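Local coordinates for protein putative polyketide cyclase (Bacillus cereus, PDB 3K0Z) that is of unconfirmed function but belongs to the SnoaL-like polyketide cyclases of the NTF2 clan and is a putative lipoprotein, at residues E15-K20 with F43-D48; F63-L68 with T138-L143; I93-E98 with A109-T114. All blocks are in the same frame, centred on the assembly; numbering follows the deposited sequence.

Interaction 1. Residues E15-K20 with F43-D48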
loop_
_atom_site.group_PDB
_atom_site.type_symbol
_atom_site.label_atom_id
_atom_site.label_comp_id
_atom_site.label_asym_id
_atom_site.label_seq_id
_atom_site.Cartn_x
_atom_site.Cartn_y
_atom_site.Cartn_z
ATOM N N GLU A 15 -17.015 -17.072 -6.703
ATOM C CA GLU A 15 -17.663 -16.772 -5.454
ATOM C C GLU A 15 -16.720 -16.173 -4.381
ATOM O O GLU A 15 -16.991 -16.266 -3.197
ATOM C CB GLU A 15 -18.438 -17.988 -4.954
ATOM C CG GLU A 15 -19.444 -18.474 -6.002
ATOM C CD GLU A 15 -20.265 -19.660 -5.520
ATOM O OE1 GLU A 15 -20.426 -19.853 -4.284
ATOM O OE2 GLU A 15 -20.758 -20.401 -6.393
HETATM N N MSE A 16 -15.666 -15.522 -4.841
HETATM C CA MSE A 16 -14.720 -14.802 -4.001
HETATM C C MSE A 16 -14.401 -13.537 -4.773
HETATM O O MSE A 16 -14.633 -13.476 -5.987
HETATM C CB MSE A 16 -13.456 -15.623 -3.767
HETATM C CG MSE A 16 -13.730 -16.800 -2.906
HETATM SE SE MSE A 16 -12.074 -17.694 -2.526
HETATM C CE MSE A 16 -12.761 -19.359 -1.723
ATOM N N PRO A 17 -13.929 -12.506 -4.076
ATOM C CA PRO A 17 -13.597 -11.269 -4.781
ATOM C C PRO A 17 -12.627 -11.482 -5.936
ATOM O O PRO A 17 -11.636 -12.219 -5.771
ATOM C CB PRO A 17 -12.970 -10.413 -3.695
ATOM C CG PRO A 17 -13.665 -10.863 -2.436
ATOM C CD PRO A 17 -13.771 -12.368 -2.619
ATOM N N LYS A 18 -12.965 -10.908 -7.095
ATOM C CA LYS A 18 -12.149 -10.984 -8.289
ATOM C C LYS A 18 -11.441 -9.674 -8.528
ATOM O O LYS A 18 -12.040 -8.596 -8.489
ATOM C CB LYS A 18 -12.977 -11.404 -9.486
ATOM C CG LYS A 18 -13.444 -12.858 -9.347
ATOM C CD LYS A 18 -14.281 -13.291 -10.492
ATOM C CE LYS A 18 -14.821 -14.687 -10.303
ATOM N NZ LYS A 18 -15.482 -15.095 -11.597
ATOM N N PRO A 19 -10.135 -9.744 -8.739
ATOM C CA PRO A 19 -9.424 -8.496 -9.015
ATOM C C PRO A 19 -9.958 -7.792 -10.242
ATOM O O PRO A 19 -10.211 -8.439 -11.252
ATOM C CB PRO A 19 -7.999 -8.955 -9.264
ATOM C CG PRO A 19 -7.899 -10.296 -8.531
ATOM C CD PRO A 19 -9.243 -10.915 -8.748
ATOM N N LYS A 20 -10.151 -6.477 -10.143
ATOM C CA LYS A 20 -10.618 -5.685 -11.247
ATOM C C LYS A 20 -9.496 -5.438 -12.255
ATOM O O LYS A 20 -9.769 -5.231 -13.439
ATOM C CB LYS A 20 -11.178 -4.346 -10.766
ATOM C CG LYS A 20 -12.426 -4.474 -9.944
ATOM C CD LYS A 20 -13.235 -3.177 -9.960
ATOM C CE LYS A 20 -14.155 -3.104 -8.748
ATOM N NZ LYS A 20 -14.701 -4.438 -8.342
ATOM N N PHE A 43 -8.046 -14.580 1.044
ATOM C CA PHE A 43 -7.783 -13.612 2.070
ATOM C C PHE A 43 -8.832 -12.497 2.000
ATOM O O PHE A 43 -9.404 -12.127 3.037
ATOM C CB PHE A 43 -6.349 -13.042 1.937
ATOM C CG PHE A 43 -5.844 -12.310 3.172
ATOM C CD1 PHE A 43 -5.766 -12.947 4.409
ATOM C CD2 PHE A 43 -5.351 -11.012 3.071
ATOM C CE1 PHE A 43 -5.269 -12.262 5.532
ATOM C CE2 PHE A 43 -4.803 -10.365 4.196
ATOM C CZ PHE A 43 -4.776 -10.991 5.401
ATOM N N TYR A 44 -9.116 -11.965 0.812
ATOM C CA TYR A 44 -10.160 -10.916 0.731
ATOM C C TYR A 44 -11.598 -11.478 0.818
ATOM O O TYR A 44 -12.490 -10.747 1.252
ATOM C CB TYR A 44 -9.911 -9.885 -0.391
ATOM C CG TYR A 44 -8.543 -9.305 -0.133
ATOM C CD1 TYR A 44 -8.320 -8.490 0.971
ATOM C CD2 TYR A 44 -7.457 -9.691 -0.893
ATOM C CE1 TYR A 44 -7.038 -8.068 1.332
ATOM C CE2 TYR A 44 -6.167 -9.235 -0.572
ATOM C CZ TYR A 44 -5.979 -8.429 0.542
ATOM O OH TYR A 44 -4.723 -8.024 0.876
ATOM N N ALA A 45 -11.817 -12.745 0.465
ATOM C CA ALA A 45 -13.099 -13.426 0.800
ATOM C C ALA A 45 -13.325 -13.434 2.321
ATOM O O ALA A 45 -14.430 -13.206 2.785
ATOM C CB ALA A 45 -13.171 -14.852 0.236
ATOM N N PHE A 46 -12.269 -13.703 3.085
ATOM C CA PHE A 46 -12.393 -13.702 4.511
ATOM C C PHE A 46 -12.747 -12.291 4.991
ATOM O O PHE A 46 -13.682 -12.104 5.761
ATOM C CB PHE A 46 -11.122 -14.185 5.186
ATOM C CG PHE A 46 -11.161 -13.974 6.652
ATOM C CD1 PHE A 46 -12.031 -14.720 7.442
ATOM C CD2 PHE A 46 -10.415 -12.974 7.238
ATOM C CE1 PHE A 46 -12.116 -14.489 8.820
ATOM C CE2 PHE A 46 -10.478 -12.739 8.602
ATOM C CZ PHE A 46 -11.332 -13.482 9.393
ATOM N N TRP A 47 -12.010 -11.284 4.541
ATOM C CA TRP A 47 -12.350 -9.921 4.966
ATOM C C TRP A 47 -13.751 -9.531 4.519
ATOM O O TRP A 47 -14.422 -8.775 5.230
ATOM C CB TRP A 47 -11.341 -8.917 4.476
ATOM C CG TRP A 47 -9.972 -9.076 5.130
ATOM C CD1 TRP A 47 -8.797 -9.352 4.504
ATOM C CD2 TRP A 47 -9.658 -8.976 6.546
ATOM N NE1 TRP A 47 -7.776 -9.416 5.423
ATOM C CE2 TRP A 47 -8.282 -9.213 6.683
ATOM C CE3 TRP A 47 -10.414 -8.696 7.693
ATOM C CZ2 TRP A 47 -7.623 -9.153 7.924
ATOM C CZ3 TRP A 47 -9.769 -8.666 8.946
ATOM C CH2 TRP A 47 -8.383 -8.905 9.040
ATOM N N ASP A 48 -14.209 -10.033 3.366
ATOM C CA ASP A 48 -15.560 -9.694 2.912
ATOM C C ASP A 48 -16.644 -10.416 3.717
ATOM O O ASP A 48 -17.709 -9.853 3.945
ATOM C CB ASP A 48 -15.676 -10.005 1.438
ATOM C CG ASP A 48 -16.994 -9.519 0.813
ATOM O OD1 ASP A 48 -17.395 -8.350 0.973
ATOM O OD2 ASP A 48 -17.640 -10.332 0.165
#
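Apolar packing of P17 and M16 against A45 sets the loop that precedes strand 22-24 against helix 30-49, near that helix's C-terminal end. The evidence is a small buried area, 164 Å² over both sides, gathered round one point of nearest backbone approach, where CA of M16 and CA of A45 lie 5.3 Å apart. P17 lays the CG-CD edge of its ring on the helix: CD of P17 comes to 3.6 Å from CA of A45, while CG of P17 lies 3.9 Å from the carbonyl O of Y44. That oxygen is already taken by the helical bond from D48 N, so the ring meets a satisfied carbonyl. Beside it, the selenomethionine M16, its CG turned beside the backbone N (chi1 -69°), has CG 3.7 Å from CB of A45. The methyl of A45 meets both CG of M16 and CD of P17 on the side facing the loop. Polar side-chain ends look elsewhere: Y44 OH bonds to D128 and D48 OD1 to the backbone N of C95. With mostly carbon meeting carbon, the packing between the two segments sets no donor-acceptor direction; directional bonds to the loop come from Q41, earlier on the same helix, to P17 O, and from I97 to the backbone of K20.

Interaction 2. Residues F63-L68 with T138-L143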
loop_
_atom_site.group_PDB
_atom_site.type_symbol
_atom_site.label_atom_id
_atom_site.label_comp_id
_atom_site.label_asym_id
_atom_site.label_seq_id
_atom_site.Cartn_x
_atom_site.Cartn_y
_atom_site.Cartn_z
ATOM N N PHE A 63 1.316 -17.168 10.840
ATOM C CA PHE A 63 1.086 -15.874 10.175
ATOM C C PHE A 63 1.411 -14.675 11.073
ATOM O O PHE A 63 1.012 -14.654 12.234
ATOM C CB PHE A 63 -0.362 -15.792 9.715
ATOM C CG PHE A 63 -0.782 -14.412 9.261
ATOM C CD1 PHE A 63 -0.491 -13.954 7.991
ATOM C CD2 PHE A 63 -1.430 -13.555 10.127
ATOM C CE1 PHE A 63 -0.882 -12.644 7.586
ATOM C CE2 PHE A 63 -1.805 -12.242 9.732
ATOM C CZ PHE A 63 -1.518 -11.809 8.481
ATOM N N PHE A 64 2.121 -13.689 10.531
ATOM C CA PHE A 64 2.601 -12.565 11.315
ATOM C C PHE A 64 2.336 -11.231 10.581
ATOM O O PHE A 64 2.742 -11.024 9.412
ATOM C CB PHE A 64 4.094 -12.754 11.591
ATOM C CG PHE A 64 4.641 -11.790 12.582
ATOM C CD1 PHE A 64 5.063 -10.546 12.189
ATOM C CD2 PHE A 64 4.733 -12.129 13.902
ATOM C CE1 PHE A 64 5.551 -9.647 13.104
ATOM C CE2 PHE A 64 5.222 -11.231 14.818
ATOM C CZ PHE A 64 5.626 -9.994 14.410
ATOM N N ASP A 65 1.613 -10.355 11.260
ATOM C CA ASP A 65 1.310 -9.022 10.754
ATOM C C ASP A 65 2.412 -8.092 11.260
ATOM O O ASP A 65 2.570 -7.870 12.476
ATOM C CB ASP A 65 -0.093 -8.592 11.243
ATOM C CG ASP A 65 -0.519 -7.237 10.724
ATOM O OD1 ASP A 65 0.334 -6.573 10.121
ATOM O OD2 ASP A 65 -1.707 -6.845 10.924
ATOM N N HIS A 66 3.200 -7.568 10.332
ATOM C CA HIS A 66 4.222 -6.597 10.665
ATOM C C HIS A 66 3.711 -5.213 10.977
ATOM O O HIS A 66 4.488 -4.384 11.433
ATOM C CB HIS A 66 5.217 -6.482 9.509
ATOM C CG HIS A 66 5.989 -7.732 9.287
ATOM N ND1 HIS A 66 7.042 -8.087 10.089
ATOM C CD2 HIS A 66 5.842 -8.728 8.388
ATOM C CE1 HIS A 66 7.525 -9.245 9.682
ATOM N NE2 HIS A 66 6.816 -9.657 8.652
ATOM N N THR A 67 2.428 -4.942 10.728
ATOM C CA THR A 67 1.888 -3.593 10.880
ATOM C C THR A 67 0.534 -3.682 11.613
ATOM O O THR A 67 -0.507 -3.311 11.100
ATOM C CB THR A 67 1.726 -2.985 9.486
ATOM O OG1 THR A 67 0.925 -3.864 8.691
ATOM C CG2 THR A 67 3.089 -2.781 8.761
ATOM N N LEU A 68 0.590 -4.160 12.847
ATOM C CA LEU A 68 -0.586 -4.611 13.555
ATOM C C LEU A 68 -1.324 -3.403 14.070
ATOM O O LEU A 68 -0.725 -2.627 14.788
ATOM C CB LEU A 68 -0.089 -5.532 14.664
ATOM C CG LEU A 68 -0.938 -6.537 15.384
ATOM C CD1 LEU A 68 -1.588 -7.581 14.405
ATOM C CD2 LEU A 68 -0.030 -7.169 16.456
ATOM N N THR A 138 2.358 -15.934 4.550
ATOM C CA THR A 138 3.117 -16.123 5.785
ATOM C C THR A 138 3.178 -14.858 6.657
ATOM O O THR A 138 3.289 -14.931 7.885
ATOM C CB THR A 138 4.520 -16.579 5.493
ATOM O OG1 THR A 138 5.226 -15.551 4.792
ATOM C CG2 THR A 138 4.505 -17.898 4.710
ATOM N N GLU A 139 3.136 -13.698 6.016
ATOM C CA GLU A 139 3.249 -12.431 6.730
ATOM C C GLU A 139 2.720 -11.281 5.843
ATOM O O GLU A 139 2.535 -11.435 4.625
ATOM C CB GLU A 139 4.705 -12.159 7.169
ATOM C CG GLU A 139 5.696 -12.155 6.038
ATOM C CD GLU A 139 7.180 -12.132 6.473
ATOM O OE1 GLU A 139 7.501 -12.014 7.646
ATOM O OE2 GLU A 139 8.040 -12.185 5.607
ATOM N N ASP A 140 2.428 -10.139 6.462
ATOM C CA ASP A 140 1.986 -9.024 5.684
ATOM C C ASP A 140 2.315 -7.692 6.313
ATOM O O ASP A 140 2.718 -7.609 7.480
ATOM C CB ASP A 140 0.509 -9.154 5.272
ATOM C CG ASP A 140 -0.474 -8.871 6.409
ATOM O OD1 ASP A 140 -0.064 -8.943 7.557
ATOM O OD2 ASP A 140 -1.667 -8.564 6.143
ATOM N N TRP A 141 2.138 -6.675 5.484
ATOM C CA TRP A 141 2.294 -5.261 5.799
ATOM C C TRP A 141 1.112 -4.602 5.126
ATOM O O TRP A 141 0.937 -4.713 3.917
ATOM C CB TRP A 141 3.581 -4.687 5.210
ATOM C CG TRP A 141 4.835 -5.348 5.623
ATOM C CD1 TRP A 141 5.739 -4.897 6.556
ATOM C CD2 TRP A 141 5.430 -6.530 5.038
ATOM N NE1 TRP A 141 6.806 -5.733 6.594
ATOM C CE2 TRP A 141 6.647 -6.739 5.677
ATOM C CE3 TRP A 141 5.049 -7.402 4.024
ATOM C CZ2 TRP A 141 7.481 -7.835 5.378
ATOM C CZ3 TRP A 141 5.876 -8.485 3.717
ATOM C CH2 TRP A 141 7.063 -8.700 4.414
ATOM N N HIS A 142 0.302 -3.872 5.885
ATOM C CA HIS A 142 -0.915 -3.354 5.311
ATOM C C HIS A 142 -1.318 -2.064 5.986
ATOM O O HIS A 142 -0.898 -1.749 7.123
ATOM C CB HIS A 142 -2.021 -4.404 5.483
ATOM C CG HIS A 142 -2.383 -4.662 6.910
ATOM N ND1 HIS A 142 -3.460 -4.058 7.524
ATOM C CD2 HIS A 142 -1.796 -5.441 7.851
ATOM C CE1 HIS A 142 -3.538 -4.477 8.774
ATOM N NE2 HIS A 142 -2.535 -5.310 9.001
ATOM N N LEU A 143 -2.148 -1.310 5.285
ATOM C CA LEU A 143 -2.656 -0.024 5.819
ATOM C C LEU A 143 -4.048 0.239 5.271
ATOM O O LEU A 143 -4.277 0.083 4.065
ATOM C CB LEU A 143 -1.677 1.055 5.381
ATOM C CG LEU A 143 -1.464 2.321 6.159
ATOM C CD1 LEU A 143 -1.429 2.119 7.687
ATOM C CD2 LEU A 143 -0.152 2.931 5.603
HETATM O O HOH W 1 -1.704 -1.175 9.757
#
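Two histidine-carboxylate hydrogen bonds cross this contact in opposite senses: H142 gives its NE2 proton to D65, and H66 gives its own to E139. NE2 of H142 lies 2.6 Å from OD2 of D65, which it meets on the syn side but tilted out of the carboxylate plane; the oxygen is in the imidazole plane and the N-H...O angle is 159°. A backbone donor also holds the aspartate, since T67 N reaches OD1 of D65 at 2.7 Å and closes an Asx turn. In the other pair, NE2 of H66 lies 2.7 Å from OE1 of E139; the acceptor is in the ring plane, but the nitrogen stands well above the carboxylate plane. The same imidazole forms an offset stack on the five-membered ring of W141, with centroids 4.4 Å apart and planes at 12°, and CB of H66 also lies over that indole face. The hydroxyl of T67, set between backbone N and carbonyl carbon (chi1 55°), accepts from H142 N at 2.9 Å. The backbones pair in parallel, F64 with E139 and D65 with D140: F64 N bonds to T138 O and D140 N to F64 O, and H66 N continues to D140 O at 2.9 Å. CZ of F63 lies 3.3 Å from OD1 of D140, an oxygen that is also 3.5 Å from OD1 of D65. Strand 63-65 forms the outermost strand of the sheet within the chain, beside 136-144, whose other side bonds to strand 120-133. H131 of that strand bonds the second oxygen of E139; separately, R110 of the second subunit makes a cation-pi contact with W141.

Interaction 3. Residues I93-E98 with A109-T114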
loop_
_atom_site.group_PDB
_atom_site.type_symbol
_atom_site.label_atom_id
_atom_site.label_comp_id
_atom_site.label_asym_id
_atom_site.label_seq_id
_atom_site.Cartn_x
_atom_site.Cartn_y
_atom_site.Cartn_z
ATOM N N ILE A 93 -20.850 -3.983 5.374
ATOM C CA ILE A 93 -19.532 -3.738 4.823
ATOM C C ILE A 93 -19.186 -4.814 3.775
ATOM O O ILE A 93 -19.569 -5.965 3.932
ATOM C CB ILE A 93 -18.429 -3.756 5.953
ATOM C CG1 ILE A 93 -17.127 -3.133 5.429
ATOM C CG2 ILE A 93 -18.236 -5.209 6.534
ATOM C CD1 ILE A 93 -17.223 -1.623 5.112
ATOM N N HIS A 94 -18.448 -4.399 2.735
ATOM C CA HIS A 94 -18.119 -5.226 1.578
ATOM C C HIS A 94 -16.721 -4.871 1.109
ATOM O O HIS A 94 -16.368 -3.671 1.072
ATOM C CB HIS A 94 -19.155 -4.925 0.481
ATOM C CG HIS A 94 -20.569 -5.065 0.967
ATOM N ND1 HIS A 94 -21.215 -6.279 1.007
ATOM C CD2 HIS A 94 -21.420 -4.166 1.514
ATOM C CE1 HIS A 94 -22.420 -6.115 1.524
ATOM N NE2 HIS A 94 -22.566 -4.843 1.844
ATOM N N CYS A 95 -15.958 -5.886 0.708
ATOM C CA CYS A 95 -14.556 -5.724 0.283
ATOM C C CYS A 95 -14.391 -6.182 -1.170
ATOM O O CYS A 95 -14.838 -7.271 -1.493
ATOM C CB CYS A 95 -13.681 -6.592 1.189
ATOM S SG CYS A 95 -11.930 -6.571 0.748
ATOM N N GLU A 96 -13.755 -5.350 -2.008
ATOM C CA GLU A 96 -13.432 -5.668 -3.395
ATOM C C GLU A 96 -11.942 -5.440 -3.658
ATOM O O GLU A 96 -11.327 -4.581 -3.033
ATOM C CB GLU A 96 -14.254 -4.791 -4.305
ATOM C CG GLU A 96 -15.720 -5.130 -4.308
ATOM C CD GLU A 96 -16.432 -4.546 -5.570
ATOM O OE1 GLU A 96 -16.437 -3.314 -5.774
ATOM O OE2 GLU A 96 -16.945 -5.347 -6.379
ATOM N N ILE A 97 -11.362 -6.248 -4.537
ATOM C CA ILE A 97 -9.976 -6.119 -4.933
ATOM C C ILE A 97 -9.910 -5.236 -6.204
ATOM O O ILE A 97 -10.387 -5.622 -7.312
ATOM C CB ILE A 97 -9.322 -7.535 -5.238
ATOM C CG1 ILE A 97 -9.458 -8.517 -4.063
ATOM C CG2 ILE A 97 -7.833 -7.379 -5.717
ATOM C CD1 ILE A 97 -9.048 -9.988 -4.429
ATOM N N GLU A 98 -9.380 -4.035 -6.034
ATOM C CA GLU A 98 -9.196 -3.138 -7.148
ATOM C C GLU A 98 -8.007 -3.478 -8.032
ATOM O O GLU A 98 -8.081 -3.344 -9.262
ATOM C CB GLU A 98 -9.091 -1.691 -6.698
ATOM C CG GLU A 98 -10.289 -1.193 -5.910
ATOM C CD GLU A 98 -11.554 -1.125 -6.737
ATOM O OE1 GLU A 98 -11.463 -0.767 -7.919
ATOM O OE2 GLU A 98 -12.633 -1.450 -6.222
ATOM N N ALA A 109 -2.002 -5.918 -2.959
ATOM C CA ALA A 109 -3.426 -5.758 -3.217
ATOM C C ALA A 109 -3.865 -4.357 -2.856
ATOM O O ALA A 109 -3.485 -3.852 -1.773
ATOM C CB ALA A 109 -4.288 -6.813 -2.396
ATOM N N ARG A 110 -4.674 -3.747 -3.732
ATOM C CA ARG A 110 -5.328 -2.505 -3.413
ATOM C C ARG A 110 -6.814 -2.816 -3.278
ATOM O O ARG A 110 -7.451 -3.317 -4.230
ATOM C CB ARG A 110 -5.096 -1.445 -4.495
ATOM C CG ARG A 110 -5.792 -0.137 -4.259
ATOM C CD ARG A 110 -5.314 0.982 -5.235
ATOM N NE ARG A 110 -5.643 0.741 -6.638
ATOM C CZ ARG A 110 -6.813 1.002 -7.197
ATOM N NH1 ARG A 110 -7.825 1.441 -6.482
ATOM N NH2 ARG A 110 -6.981 0.776 -8.493
ATOM N N LEU A 111 -7.363 -2.485 -2.128
ATOM C CA LEU A 111 -8.747 -2.824 -1.777
ATOM C C LEU A 111 -9.683 -1.637 -1.685
ATOM O O LEU A 111 -9.229 -0.503 -1.461
ATOM C CB LEU A 111 -8.762 -3.538 -0.424
ATOM C CG LEU A 111 -7.955 -4.848 -0.245
ATOM C CD1 LEU A 111 -8.077 -5.865 -1.475
ATOM C CD2 LEU A 111 -6.478 -4.608 0.164
ATOM N N SER A 112 -10.979 -1.876 -1.947
ATOM C CA SER A 112 -12.019 -0.881 -1.693
ATOM C C SER A 112 -12.995 -1.518 -0.699
ATOM O O SER A 112 -13.337 -2.702 -0.833
ATOM C CB SER A 112 -12.723 -0.420 -2.982
ATOM O OG SER A 112 -13.114 -1.536 -3.752
ATOM N N PHE A 113 -13.342 -0.772 0.345
ATOM C CA PHE A 113 -14.313 -1.201 1.342
ATOM C C PHE A 113 -15.474 -0.229 1.266
ATOM O O PHE A 113 -15.277 0.994 1.409
ATOM C CB PHE A 113 -13.724 -1.143 2.747
ATOM C CG PHE A 113 -12.746 -2.229 3.040
ATOM C CD1 PHE A 113 -13.184 -3.458 3.554
ATOM C CD2 PHE A 113 -11.390 -2.030 2.825
ATOM C CE1 PHE A 113 -12.271 -4.471 3.819
ATOM C CE2 PHE A 113 -10.464 -3.043 3.103
ATOM C CZ PHE A 113 -10.916 -4.269 3.580
ATOM N N THR A 114 -16.680 -0.748 1.062
ATOM C CA THR A 114 -17.855 0.087 0.917
ATOM C C THR A 114 -19.017 -0.456 1.741
ATOM O O THR A 114 -19.108 -1.655 2.027
ATOM C CB THR A 114 -18.309 0.191 -0.557
ATOM O OG1 THR A 114 -18.623 -1.112 -1.019
ATOM C CG2 THR A 114 -17.200 0.740 -1.432
HETATM O O HOH W 2 -16.691 -2.558 -1.602
HETATM O O HOH W 3 -15.963 -1.725 -3.869
HETATM O O HOH W 4 -9.676 0.624 -9.554
#
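The R110 guanidinium has CB of E98 over one face, 3.3 Å from its plane and nearer the rim than the centre, while the H94 imidazole has the carbonyl O of T114 at its edge, near the ring plane. C95 and I93 approach the F113 ring obliquely: the sulfur SG of C95 lies 4.2 Å from the ring centroid, 32° off the normal, a sulfur-aromatic contact. CE1 of F113 is 3.7 Å from CB of C95, and the ring also meets that of F124 on strand 120-133, the two planes nearly parallel. The same face of the sheet carries I97 and L111, whose side chains run alongside each other. On the face of H94, E96, S112 and T114 the chemistry is polar. The hydroxyl OG of S112 donates to OE2 of E98 at 2.5 Å, meeting it on the anti side close to the carboxylate plane, and one water joins S112 OG to OE1 of E96. Another water bridges OE1 of E98 and NH2 of R110, whose charges do not meet directly. Outside the pair, K20 forms a salt bridge with E96, and R110 makes a cation-pi contact with W141 of the second subunit. Reciprocal backbone bonds give the register: E96 N to S112 O and S112 N to E96 O are both 2.9 Å and nearly straight. The bond from H94 N to T114 O is weak. The strands' axes make 145°, so they run antiparallel with a marked twist within the hairpin formed by strands 93-103 and 106-117, part of the curved sheet characteristic of the NTF2-like fold.

In the fold
Interactions 2 and 3 belong to the same mixed sheet on opposite sides of the chain's centre, about 18 Å apart between their centres, with 93-98/109-114 nested in the loop closed by 63-68/138-143. Interaction 1 adds helix 30-49 and the incoming loop; its centre is about 8 Å from that of interaction 3, and the two touch through D48 with C95 and K20 with I97. All three are partly buried, but their chemistry differs: apolar loop-to-helix packing in interaction 1, parallel pairing with histidine-carboxylate bonds in interaction 2, and antiparallel pairing with one apolar and one polar face in interaction 3. F43 and D140 bring interactions 1 and 2 together by packing.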